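Amidase, hydantoinase/carbamoylase family (Burkholderia vietnamiensis, PDB 5I4M) probably hydrolyses N-carbamoyl-L-amino acids to the free amino acids, as a zinc-dependent amidase of the peptidase M20 family with two metal ions per subunit. Local coordinates at residues A[236-241]-A[341-346]; A[285-290]-A[303-308]; A[232-237]-A[307-312]. One frame throughout, in Å; residues are numbered along the deposited sequence.

How the contacts relate
Following the chain, strand 225-242 comes first and takes part in two of the three contacts. Strand 282-291 then turns back against strand 297-310 as a beta hairpin, and contact 2 closes this short loop. The far end of strand 297-310 returns to the first strand in contact 3, a longer closure that begins earlier and ends on the same stretch as contact 2, sharing Asp307 and Phe308. After helix 313-334, strand 337-350 pairs with the other edge of strand 225-242 in contact 1, the widest loop, which takes in contact 2 and starts from the same stretch as contact 3, sharing Trp236 and Tyr237. Together they give the strand order 282-291, 297-310, 225-242, 337-350, beside the 3-phosphoglyceric acid pocket and the second subunit.

Contact 1: residues A[236-241]-A[341-346]; sequences WYEITF and EQIFYY
A classic beta bulge interrupts the antiparallel pairing of 236-241 with 341-346: Ile343 and Phe344 both face Trp236, a residue of the 3-phosphoglyceric acid pocket. Trp236 O accepts the N-H of Ile343 at 2.8 Å and, weakly, that of Phe344, while Trp236 N donates to Phe344 O. Past the bulge the ladder is regular, with Glu238 N bonded to Glu341 O and Glu341 N to Glu238 O. Phe344 CG is anti to its backbone N (chi1 -170°), which starts the ring alongside the indole, the two side chains pointing the same way. Phe344 sets its edge against the indole in an edge-to-face pair, its CD2 3.7 Å from Trp236 CD2 and the planes 69° apart. The extra residue, Ile343, crosses Glu238 at about a right angle, with CG2 3.8 Å from Glu238 CG. Beyond it, a water lies within hydrogen-bonding distance of both Glu238 OE2 (2.9 Å) and Glu341 OE2 (2.7 Å) and may ease repulsion between the carboxylates. Glu238 OE1 forms a salt bridge with Arg295 of the second subunit. On the face bearing Tyr237, Gln342 CB lies 3.8 Å from Tyr237 CE2; Tyr237 OH is hydrogen-bonded to Asp320, and Gln342 OE1 to Arg235. Helix 313-334 covers this face through Leu323, Asp320 and Arg324, while strand 297-310 flanks the far edge of 236-241.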
loop_
_atom_site.group_PDB
_atom_site.type_symbol
_atom_site.label_atom_id
_atom_site.label_comp_id
_atom_site.label_asym_id
_atom_site.label_seq_id
_atom_site.Cartn_x
_atom_site.Cartn_y
_atom_site.Cartn_z
ATOM N N TRP A 236 2.463 4.505 19.939
ATOM C CA TRP A 236 2.160 4.079 18.579
ATOM C C TRP A 236 0.665 3.830 18.426
ATOM O O TRP A 236 0.001 3.359 19.355
ATOM C CB TRP A 236 2.893 2.788 18.203
ATOM C CG TRP A 236 4.392 2.865 18.143
ATOM C CD1 TRP A 236 5.198 3.873 18.590
ATOM C CD2 TRP A 236 5.258 1.864 17.600
ATOM N NE1 TRP A 236 6.525 3.560 18.356
ATOM C CE2 TRP A 236 6.584 2.330 17.747
ATOM C CE3 TRP A 236 5.036 0.618 16.996
ATOM C CZ2 TRP A 236 7.689 1.589 17.312
ATOM C CZ3 TRP A 236 6.130 -0.112 16.556
ATOM C CH2 TRP A 236 7.439 0.374 16.717
ATOM N N TYR A 237 0.156 4.104 17.227
ATOM C CA TYR A 237 -1.273 4.013 16.953
ATOM C C TYR A 237 -1.511 3.269 15.651
ATOM O O TYR A 237 -0.658 3.250 14.761
ATOM C CB TYR A 237 -1.926 5.398 16.822
ATOM C CG TYR A 237 -1.667 6.320 17.976
ATOM C CD1 TYR A 237 -0.457 7.000 18.090
ATOM C CD2 TYR A 237 -2.633 6.531 18.945
ATOM C CE1 TYR A 237 -0.216 7.849 19.147
ATOM C CE2 TYR A 237 -2.402 7.393 20.005
ATOM C CZ TYR A 237 -1.190 8.046 20.097
ATOM O OH TYR A 237 -0.950 8.899 21.150
ATOM N N GLU A 238 -2.708 2.688 15.549
ATOM C CA GLU A 238 -3.265 2.175 14.307
ATOM C C GLU A 238 -4.605 2.859 14.074
ATOM O O GLU A 238 -5.454 2.895 14.973
ATOM C CB GLU A 238 -3.439 0.651 14.360
ATOM C CG GLU A 238 -2.106 -0.109 14.337
ATOM C CD GLU A 238 -2.257 -1.625 14.372
ATOM O OE1 GLU A 238 -1.226 -2.322 14.228
ATOM O OE2 GLU A 238 -3.392 -2.123 14.532
ATOM N N ILE A 239 -4.791 3.412 12.882
ATOM C CA ILE A 239 -6.017 4.128 12.546
ATOM C C ILE A 239 -6.548 3.565 11.239
ATOM O O ILE A 239 -5.797 3.437 10.266
ATOM C CB ILE A 239 -5.777 5.643 12.413
ATOM C CG1 ILE A 239 -5.319 6.224 13.747
ATOM C CG2 ILE A 239 -7.062 6.339 11.973
ATOM C CD1 ILE A 239 -4.863 7.678 13.664
ATOM N N THR A 240 -7.830 3.218 11.216
ATOM C CA THR A 240 -8.507 2.912 9.962
ATOM C C THR A 240 -9.614 3.939 9.766
ATOM O O THR A 240 -10.462 4.110 10.647
ATOM C CB THR A 240 -9.079 1.490 9.960
ATOM O OG1 THR A 240 -8.011 0.539 10.065
ATOM C CG2 THR A 240 -9.848 1.230 8.666
ATOM N N PHE A 241 -9.567 4.651 8.642
ATOM C CA PHE A 241 -10.680 5.474 8.187
ATOM C C PHE A 241 -11.532 4.654 7.228
ATOM O O PHE A 241 -10.998 4.004 6.324
ATOM C CB PHE A 241 -10.191 6.716 7.438
ATOM C CG PHE A 241 -9.777 7.859 8.314
ATOM C CD1 PHE A 241 -10.431 8.126 9.499
ATOM C CD2 PHE A 241 -8.752 8.698 7.912
ATOM C CE1 PHE A 241 -10.051 9.209 10.291
ATOM C CE2 PHE A 241 -8.368 9.771 8.692
ATOM C CZ PHE A 241 -9.023 10.024 9.888
ATOM N N GLU A 341 -6.697 3.132 17.637
ATOM C CA GLU A 341 -6.201 2.383 18.785
ATOM C C GLU A 341 -4.769 2.796 19.058
ATOM O O GLU A 341 -3.937 2.774 18.150
ATOM C CB GLU A 341 -6.250 0.865 18.558
ATOM C CG GLU A 341 -5.785 0.079 19.786
ATOM C CD GLU A 341 -5.837 -1.435 19.609
ATOM O OE1 GLU A 341 -5.745 -2.147 20.632
ATOM O OE2 GLU A 341 -5.956 -1.915 18.460
ATOM N N GLN A 342 -4.478 3.173 20.300
ATOM C CA GLN A 342 -3.085 3.267 20.714
ATOM C C GLN A 342 -2.620 1.849 21.015
ATOM O O GLN A 342 -3.111 1.215 21.958
ATOM C CB GLN A 342 -2.945 4.185 21.923
ATOM C CG GLN A 342 -1.534 4.267 22.488
ATOM C CD GLN A 342 -1.454 5.238 23.658
ATOM O OE1 GLN A 342 -1.431 6.450 23.467
ATOM N NE2 GLN A 342 -1.466 4.704 24.880
ATOM N N ILE A 343 -1.711 1.320 20.190
ATOM C CA ILE A 343 -1.298 -0.073 20.330
ATOM C C ILE A 343 -0.029 -0.235 21.156
ATOM O O ILE A 343 0.360 -1.376 21.451
ATOM C CB ILE A 343 -1.114 -0.745 18.956
ATOM C CG1 ILE A 343 0.060 -0.122 18.199
ATOM C CG2 ILE A 343 -2.403 -0.656 18.126
ATOM C CD1 ILE A 343 0.649 -1.064 17.143
ATOM N N PHE A 344 0.604 0.863 21.572
ATOM C CA PHE A 344 1.915 0.801 22.219
ATOM C C PHE A 344 2.139 2.090 22.991
ATOM O O PHE A 344 1.919 3.177 22.449
ATOM C CB PHE A 344 3.002 0.617 21.156
ATOM C CG PHE A 344 4.390 0.309 21.698
ATOM C CD1 PHE A 344 4.594 -0.698 22.630
ATOM C CD2 PHE A 344 5.496 0.982 21.194
ATOM C CE1 PHE A 344 5.872 -1.003 23.085
ATOM C CE2 PHE A 344 6.783 0.683 21.650
ATOM C CZ PHE A 344 6.965 -0.310 22.598
ATOM N N TYR A 345 2.572 1.974 24.244
ATOM C CA TYR A 345 2.948 3.151 25.021
ATOM C C TYR A 345 3.928 2.731 26.106
ATOM O O TYR A 345 3.696 1.737 26.800
ATOM C CB TYR A 345 1.715 3.821 25.647
ATOM C CG TYR A 345 2.051 4.777 26.783
ATOM C CD1 TYR A 345 2.932 5.835 26.595
ATOM C CD2 TYR A 345 1.479 4.621 28.041
ATOM C CE1 TYR A 345 3.249 6.713 27.655
ATOM C CE2 TYR A 345 1.786 5.485 29.086
ATOM C CZ TYR A 345 2.672 6.527 28.888
ATOM O OH TYR A 345 2.971 7.386 29.938
ATOM N N TYR A 346 5.027 3.471 26.237
ATOM C CA TYR A 346 5.809 3.419 27.463
ATOM C C TYR A 346 6.350 4.805 27.770
ATOM O O TYR A 346 6.673 5.580 26.862
ATOM C CB TYR A 346 6.948 2.386 27.390
ATOM C CG TYR A 346 8.038 2.644 26.374
ATOM C CD1 TYR A 346 9.168 3.393 26.711
ATOM C CD2 TYR A 346 7.960 2.104 25.089
ATOM C CE1 TYR A 346 10.187 3.616 25.793
ATOM C CE2 TYR A 346 8.974 2.318 24.163
ATOM C CZ TYR A 346 10.073 3.072 24.516
ATOM O OH TYR A 346 11.067 3.274 23.588
HETATM O O HOH W 1 -5.879 -1.537 15.797
#

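Contact 2: residues A[285-290]-A[303-308]; sequences VGMMQV and FFTVDF
Met287 and Phe303 cross obliquely on one face of the hairpin formed by 285-290 and 303-308. The Met287 chain is fully extended, with CG anti to the backbone N (chi1 -179°), and its sulfur comes to the edge of the phenyl ring, in the ring plane: SD lies 5.4 Å from the Phe303 centroid, a Met-aromatic contact. Its CE touches Phe303 CE1 at 3.9 Å. Gln289 runs beside the same ring, pointing the same way, with OE1 3.4 Å from Phe303 CD1 and the amide turned 51° from the ring plane. On the opposite face Met288 and Phe304 also lie side by side. A bend at chi3 (-73°) brings Met288 CE to 4.0 Å from Phe304 CB, while Val285 CG1 meets Phe304 CD2. Helix 259-276 covers this side, with Val267 against Met288 and Ala263 and Val266 against Phe304.

Backbone bonds pair Gln289 with Phe303 in both directions, and Thr305 N donates to Met287 O. Near the loop 285-287, Thr305 OG1 accepts a weak bond from Met287 N at 3.2 Å and donates to a water, 2.7 Å away, that also takes the N-H of Gly286. Asn293 OD1 of the second subunit is hydrogen-bonded to Met288 N, within the region assigned to M20 dimerisation. The chemistry therefore divides: thioether, aromatic and valine groups make the apolar contacts, whereas one threonine hydroxyl and its water serve two backbone N-H groups where the regular ladder gives out.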
loop_
_atom_site.group_PDB
_atom_site.type_symbol
_atom_site.label_atom_id
_atom_site.label_comp_id
_atom_site.label_asym_id
_atom_site.label_seq_id
_atom_site.Cartn_x
_atom_site.Cartn_y
_atom_site.Cartn_z
ATOM N N VAL A 285 4.188 9.042 10.133
ATOM C CA VAL A 285 3.308 8.012 9.580
ATOM C C VAL A 285 4.170 7.178 8.641
ATOM O O VAL A 285 4.597 7.663 7.587
ATOM C CB VAL A 285 2.100 8.610 8.843
ATOM C CG1 VAL A 285 1.300 7.509 8.149
ATOM C CG2 VAL A 285 1.208 9.354 9.830
ATOM N N GLY A 286 4.437 5.932 9.019
ATOM C CA GLY A 286 5.356 5.113 8.252
ATOM C C GLY A 286 4.689 4.033 7.429
ATOM O O GLY A 286 5.284 3.510 6.486
ATOM N N MET A 287 3.454 3.685 7.769
ATOM C CA MET A 287 2.781 2.548 7.153
ATOM C C MET A 287 1.368 2.957 6.766
ATOM O O MET A 287 0.654 3.568 7.568
ATOM C CB MET A 287 2.761 1.344 8.107
ATOM C CG MET A 287 2.082 0.105 7.529
ATOM S SD MET A 287 2.014 -1.182 8.773
ATOM C CE MET A 287 1.175 -2.481 7.859
ATOM N N MET A 288 0.970 2.619 5.543
ATOM C CA MET A 288 -0.341 2.987 5.029
ATOM C C MET A 288 -0.781 1.913 4.048
ATOM O O MET A 288 0.015 1.470 3.220
ATOM C CB MET A 288 -0.316 4.357 4.331
ATOM C CG MET A 288 -1.698 4.793 3.846
ATOM S SD MET A 288 -1.784 6.487 3.224
ATOM C CE MET A 288 -1.661 7.399 4.765
ATOM N N GLN A 289 -2.046 1.500 4.145
ATOM C CA GLN A 289 -2.636 0.513 3.234
ATOM C C GLN A 289 -3.951 1.083 2.716
ATOM O O GLN A 289 -4.867 1.325 3.504
ATOM C CB GLN A 289 -2.896 -0.833 3.930
ATOM C CG GLN A 289 -1.659 -1.582 4.482
ATOM C CD GLN A 289 -2.033 -2.762 5.403
ATOM O OE1 GLN A 289 -3.007 -2.696 6.144
ATOM N NE2 GLN A 289 -1.259 -3.842 5.344
ATOM N N VAL A 290 -4.049 1.291 1.406
ATOM C CA VAL A 290 -5.221 1.909 0.785
ATOM C C VAL A 290 -6.094 0.824 0.172
ATOM O O VAL A 290 -5.578 -0.122 -0.434
ATOM C CB VAL A 290 -4.787 2.933 -0.281
ATOM C CG1 VAL A 290 -6.001 3.572 -0.978
ATOM C CG2 VAL A 290 -3.864 3.992 0.339
ATOM N N PHE A 303 -5.948 2.166 6.149
ATOM C CA PHE A 303 -5.279 1.858 7.408
ATOM C C PHE A 303 -3.936 2.571 7.423
ATOM O O PHE A 303 -3.229 2.586 6.410
ATOM C CB PHE A 303 -5.069 0.343 7.537
ATOM C CG PHE A 303 -4.120 -0.068 8.641
ATOM C CD1 PHE A 303 -2.752 -0.166 8.402
ATOM C CD2 PHE A 303 -4.601 -0.384 9.900
ATOM C CE1 PHE A 303 -1.871 -0.552 9.418
ATOM C CE2 PHE A 303 -3.733 -0.783 10.916
ATOM C CZ PHE A 303 -2.367 -0.865 10.671
ATOM N N PHE A 304 -3.573 3.153 8.569
ATOM C CA PHE A 304 -2.239 3.739 8.672
ATOM C C PHE A 304 -1.816 3.794 10.134
ATOM O O PHE A 304 -2.628 3.618 11.050
ATOM C CB PHE A 304 -2.165 5.123 8.014
ATOM C CG PHE A 304 -3.084 6.143 8.625
ATOM C CD1 PHE A 304 -4.421 6.197 8.261
ATOM C CD2 PHE A 304 -2.609 7.044 9.548
ATOM C CE1 PHE A 304 -5.270 7.140 8.824
ATOM C CE2 PHE A 304 -3.452 7.984 10.115
ATOM C CZ PHE A 304 -4.783 8.025 9.751
ATOM N N THR A 305 -0.521 4.030 10.336
ATOM C CA THR A 305 0.085 4.033 11.660
ATOM C C THR A 305 0.538 5.433 12.035
ATOM O O THR A 305 0.823 6.271 11.171
ATOM C CB THR A 305 1.285 3.080 11.728
ATOM O OG1 THR A 305 2.283 3.486 10.778
ATOM C CG2 THR A 305 0.845 1.657 11.417
ATOM N N VAL A 306 0.602 5.683 13.337
ATOM C CA VAL A 306 1.181 6.915 13.851
ATOM C C VAL A 306 2.222 6.550 14.889
ATOM O O VAL A 306 2.014 5.639 15.698
ATOM C CB VAL A 306 0.116 7.853 14.444
ATOM C CG1 VAL A 306 0.771 9.120 14.982
ATOM C CG2 VAL A 306 -0.888 8.199 13.383
ATOM N N ASP A 307 3.358 7.240 14.833
ATOM C CA ASP A 307 4.507 7.021 15.702
ATOM C C ASP A 307 4.803 8.363 16.355
ATOM O O ASP A 307 5.143 9.324 15.657
ATOM C CB ASP A 307 5.696 6.516 14.872
ATOM C CG ASP A 307 6.952 6.245 15.698
ATOM O OD1 ASP A 307 7.425 7.135 16.435
ATOM O OD2 ASP A 307 7.487 5.126 15.562
ATOM N N PHE A 308 4.634 8.437 17.677
ATOM C CA PHE A 308 4.903 9.641 18.459
ATOM C C PHE A 308 5.970 9.337 19.500
ATOM O O PHE A 308 5.916 8.298 20.162
ATOM C CB PHE A 308 3.667 10.129 19.237
ATOM C CG PHE A 308 2.675 10.961 18.444
ATOM C CD1 PHE A 308 3.006 11.571 17.248
ATOM C CD2 PHE A 308 1.400 11.156 18.959
ATOM C CE1 PHE A 308 2.072 12.349 16.571
ATOM C CE2 PHE A 308 0.460 11.934 18.288
ATOM C CZ PHE A 308 0.792 12.531 17.098
HETATM O O HOH W 2 4.106 5.268 11.785
#

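Contact 3: residues A[232-237]-A[307-312]; sequences QGQRWY and DFRHPD. With 3PG (3-phosphoglyceric acid), chain E.
The Arg309 guanidinium has Gln234 CD over one face, toward the rim, and at its edge both the Asp307 carboxylate and that of 3-phosphoglyceric acid. Gln234, Trp236, Asp307 and Arg309 rise from one face of the antiparallel ladder joining 232-237 to 307-312, in the region assigned to M20 dimerisation. Asp307 CG is anti to its backbone N (chi1 -180°), starting the carboxylate alongside the indole; OD2 lies 3.3 Å from Trp236 NE1 without a hydrogen bond, the planes 37° apart. Arg309 grips this carboxylate side-on in a salt bridge, NE to OD1 (2.8 Å) and NH2 to OD2 (2.9 Å), each oxygen using its syn lone pair. This probably fixes the guanidinium's rotation, with NH2 shared between Asp307 and the ligand and NH1 also bonded to Gly376 O. His247 and Asn296 of the second subunit also bond the ligand.

On the other face, Tyr237 CE1 meets Phe308 CD2 at 3.7 Å. Backbone bonds link Gly233 with His310 and Arg235 with Phe308 in both directions. At the ligand, Arg309 NH2 donates to O1 at 2.8 Å, NH1 to O2 at 2.8 Å, and Gln234 NE2 adds a weak bond to O2 at 3.3 Å.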
loop_
_atom_site.group_PDB
_atom_site.type_symbol
_atom_site.label_atom_id
_atom_site.label_comp_id
_atom_site.label_asym_id
_atom_site.label_seq_id
_atom_site.Cartn_x
_atom_site.Cartn_y
_atom_site.Cartn_z
ATOM N N GLN A 232 13.722 7.986 25.540
ATOM C CA GLN A 232 12.497 8.761 25.467
ATOM C C GLN A 232 11.293 7.826 25.379
ATOM O O GLN A 232 11.420 6.638 25.089
ATOM C CB GLN A 232 12.535 9.723 24.279
ATOM C CG GLN A 232 12.331 9.080 22.925
ATOM C CD GLN A 232 12.213 10.127 21.828
ATOM O OE1 GLN A 232 11.812 11.263 22.088
ATOM N NE2 GLN A 232 12.581 9.756 20.610
ATOM N N GLY A 233 10.104 8.374 25.663
ATOM C CA GLY A 233 8.889 7.585 25.607
ATOM C C GLY A 233 8.287 7.557 24.210
ATOM O O GLY A 233 8.624 8.380 23.358
ATOM N N GLN A 234 7.380 6.600 23.991
ATOM C CA GLN A 234 6.741 6.427 22.692
ATOM C C GLN A 234 5.267 6.089 22.862
ATOM O O GLN A 234 4.863 5.464 23.847
ATOM C CB GLN A 234 7.389 5.307 21.874
ATOM C CG GLN A 234 8.898 5.409 21.727
ATOM C CD GLN A 234 9.403 4.559 20.573
ATOM O OE1 GLN A 234 8.897 4.656 19.463
ATOM N NE2 GLN A 234 10.391 3.712 20.838
ATOM N N ARG A 235 4.476 6.504 21.878
ATOM C CA ARG A 235 3.101 6.064 21.702
ATOM C C ARG A 235 2.931 5.721 20.231
ATOM O O ARG A 235 3.239 6.551 19.374
ATOM C CB ARG A 235 2.095 7.158 22.113
ATOM C CG ARG A 235 2.000 7.436 23.632
ATOM C CD ARG A 235 1.075 8.634 23.913
ATOM N NE ARG A 235 1.033 9.009 25.326
ATOM C CZ ARG A 235 0.004 8.770 26.131
ATOM N NH1 ARG A 235 -1.075 8.152 25.657
ATOM N NH2 ARG A 235 0.046 9.161 27.407
ATOM N N TRP A 236 2.463 4.505 19.939
ATOM C CA TRP A 236 2.160 4.079 18.579
ATOM C C TRP A 236 0.665 3.830 18.426
ATOM O O TRP A 236 0.001 3.359 19.355
ATOM C CB TRP A 236 2.893 2.788 18.203
ATOM C CG TRP A 236 4.392 2.865 18.143
ATOM C CD1 TRP A 236 5.198 3.873 18.590
ATOM C CD2 TRP A 236 5.258 1.864 17.600
ATOM N NE1 TRP A 236 6.525 3.560 18.356
ATOM C CE2 TRP A 236 6.584 2.330 17.747
ATOM C CE3 TRP A 236 5.036 0.618 16.996
ATOM C CZ2 TRP A 236 7.689 1.589 17.312
ATOM C CZ3 TRP A 236 6.130 -0.112 16.556
ATOM C CH2 TRP A 236 7.439 0.374 16.717
ATOM N N TYR A 237 0.156 4.104 17.227
ATOM C CA TYR A 237 -1.273 4.013 16.953
ATOM C C TYR A 237 -1.511 3.269 15.651
ATOM O O TYR A 237 -0.658 3.250 14.761
ATOM C CB TYR A 237 -1.926 5.398 16.822
ATOM C CG TYR A 237 -1.667 6.320 17.976
ATOM C CD1 TYR A 237 -0.457 7.000 18.090
ATOM C CD2 TYR A 237 -2.633 6.531 18.945
ATOM C CE1 TYR A 237 -0.216 7.849 19.147
ATOM C CE2 TYR A 237 -2.402 7.393 20.005
ATOM C CZ TYR A 237 -1.190 8.046 20.097
ATOM O OH TYR A 237 -0.950 8.899 21.150
ATOM N N ASP A 307 3.358 7.240 14.833
ATOM C CA ASP A 307 4.507 7.021 15.702
ATOM C C ASP A 307 4.803 8.363 16.355
ATOM O O ASP A 307 5.143 9.324 15.657
ATOM C CB ASP A 307 5.696 6.516 14.872
ATOM C CG ASP A 307 6.952 6.245 15.698
ATOM O OD1 ASP A 307 7.425 7.135 16.435
ATOM O OD2 ASP A 307 7.487 5.126 15.562
ATOM N N PHE A 308 4.634 8.437 17.677
ATOM C CA PHE A 308 4.903 9.641 18.459
ATOM C C PHE A 308 5.970 9.337 19.500
ATOM O O PHE A 308 5.916 8.298 20.162
ATOM C CB PHE A 308 3.667 10.129 19.237
ATOM C CG PHE A 308 2.675 10.961 18.444
ATOM C CD1 PHE A 308 3.006 11.571 17.248
ATOM C CD2 PHE A 308 1.400 11.156 18.959
ATOM C CE1 PHE A 308 2.072 12.349 16.571
ATOM C CE2 PHE A 308 0.460 11.934 18.288
ATOM C CZ PHE A 308 0.792 12.531 17.098
ATOM N N ARG A 309 6.915 10.261 19.692
ATOM C CA ARG A 309 7.932 10.093 20.728
ATOM C C ARG A 309 8.267 11.444 21.343
ATOM O O ARG A 309 8.261 12.469 20.653
ATOM C CB ARG A 309 9.223 9.470 20.164
ATOM C CG ARG A 309 8.950 8.380 19.142
ATOM C CD ARG A 309 10.231 7.732 18.650
ATOM N NE ARG A 309 9.893 6.736 17.644
ATOM C CZ ARG A 309 10.616 5.653 17.392
ATOM N NH1 ARG A 309 11.743 5.433 18.065
ATOM N NH2 ARG A 309 10.192 4.777 16.493
ATOM N N HIS A 310 8.560 11.439 22.647
ATOM C CA HIS A 310 9.085 12.631 23.305
ATOM C C HIS A 310 9.777 12.215 24.593
ATOM O O HIS A 310 9.365 11.232 25.227
ATOM C CB HIS A 310 7.971 13.654 23.602
ATOM C CG HIS A 310 8.479 15.041 23.842
ATOM N ND1 HIS A 310 8.932 15.466 25.072
ATOM C CD2 HIS A 310 8.631 16.094 23.001
ATOM C CE1 HIS A 310 9.347 16.715 24.982
ATOM N NE2 HIS A 310 9.173 17.122 23.735
ATOM N N PRO A 311 10.826 12.932 25.010
ATOM C CA PRO A 311 11.495 12.592 26.277
ATOM C C PRO A 311 10.710 12.978 27.513
ATOM O O PRO A 311 11.118 12.599 28.617
ATOM C CB PRO A 311 12.804 13.388 26.209
ATOM C CG PRO A 311 12.487 14.540 25.262
ATOM C CD PRO A 311 11.592 13.926 24.233
ATOM N N ASP A 312 9.632 13.738 27.375
ATOM C CA ASP A 312 8.825 14.166 28.509
ATOM C C ASP A 312 7.438 13.548 28.395
ATOM O O ASP A 312 6.751 13.752 27.391
ATOM C CB ASP A 312 8.742 15.689 28.573
ATOM C CG ASP A 312 7.942 16.158 29.755
ATOM O OD1 ASP A 312 6.704 16.098 29.675
ATOM O OD2 ASP A 312 8.547 16.562 30.770
HETATM C C1 3PG E . 11.950 1.949 17.662
HETATM O O1 3PG E . 11.430 2.249 16.572
HETATM O O2 3PG E . 12.486 2.795 18.411
HETATM C C2 3PG E . 11.919 0.507 18.078
HETATM O O3 3PG E . 12.098 0.396 19.501
HETATM C C3 3PG E . 13.049 -0.212 17.376
HETATM O O1P 3PG E . 14.297 0.312 17.835
HETATM P P 3PG E . 15.656 0.001 16.977
HETATM O O2P 3PG E . 15.616 -1.469 16.631
HETATM O O3P 3PG E . 15.521 0.893 15.751
HETATM O O4P 3PG E . 16.790 0.366 17.951
#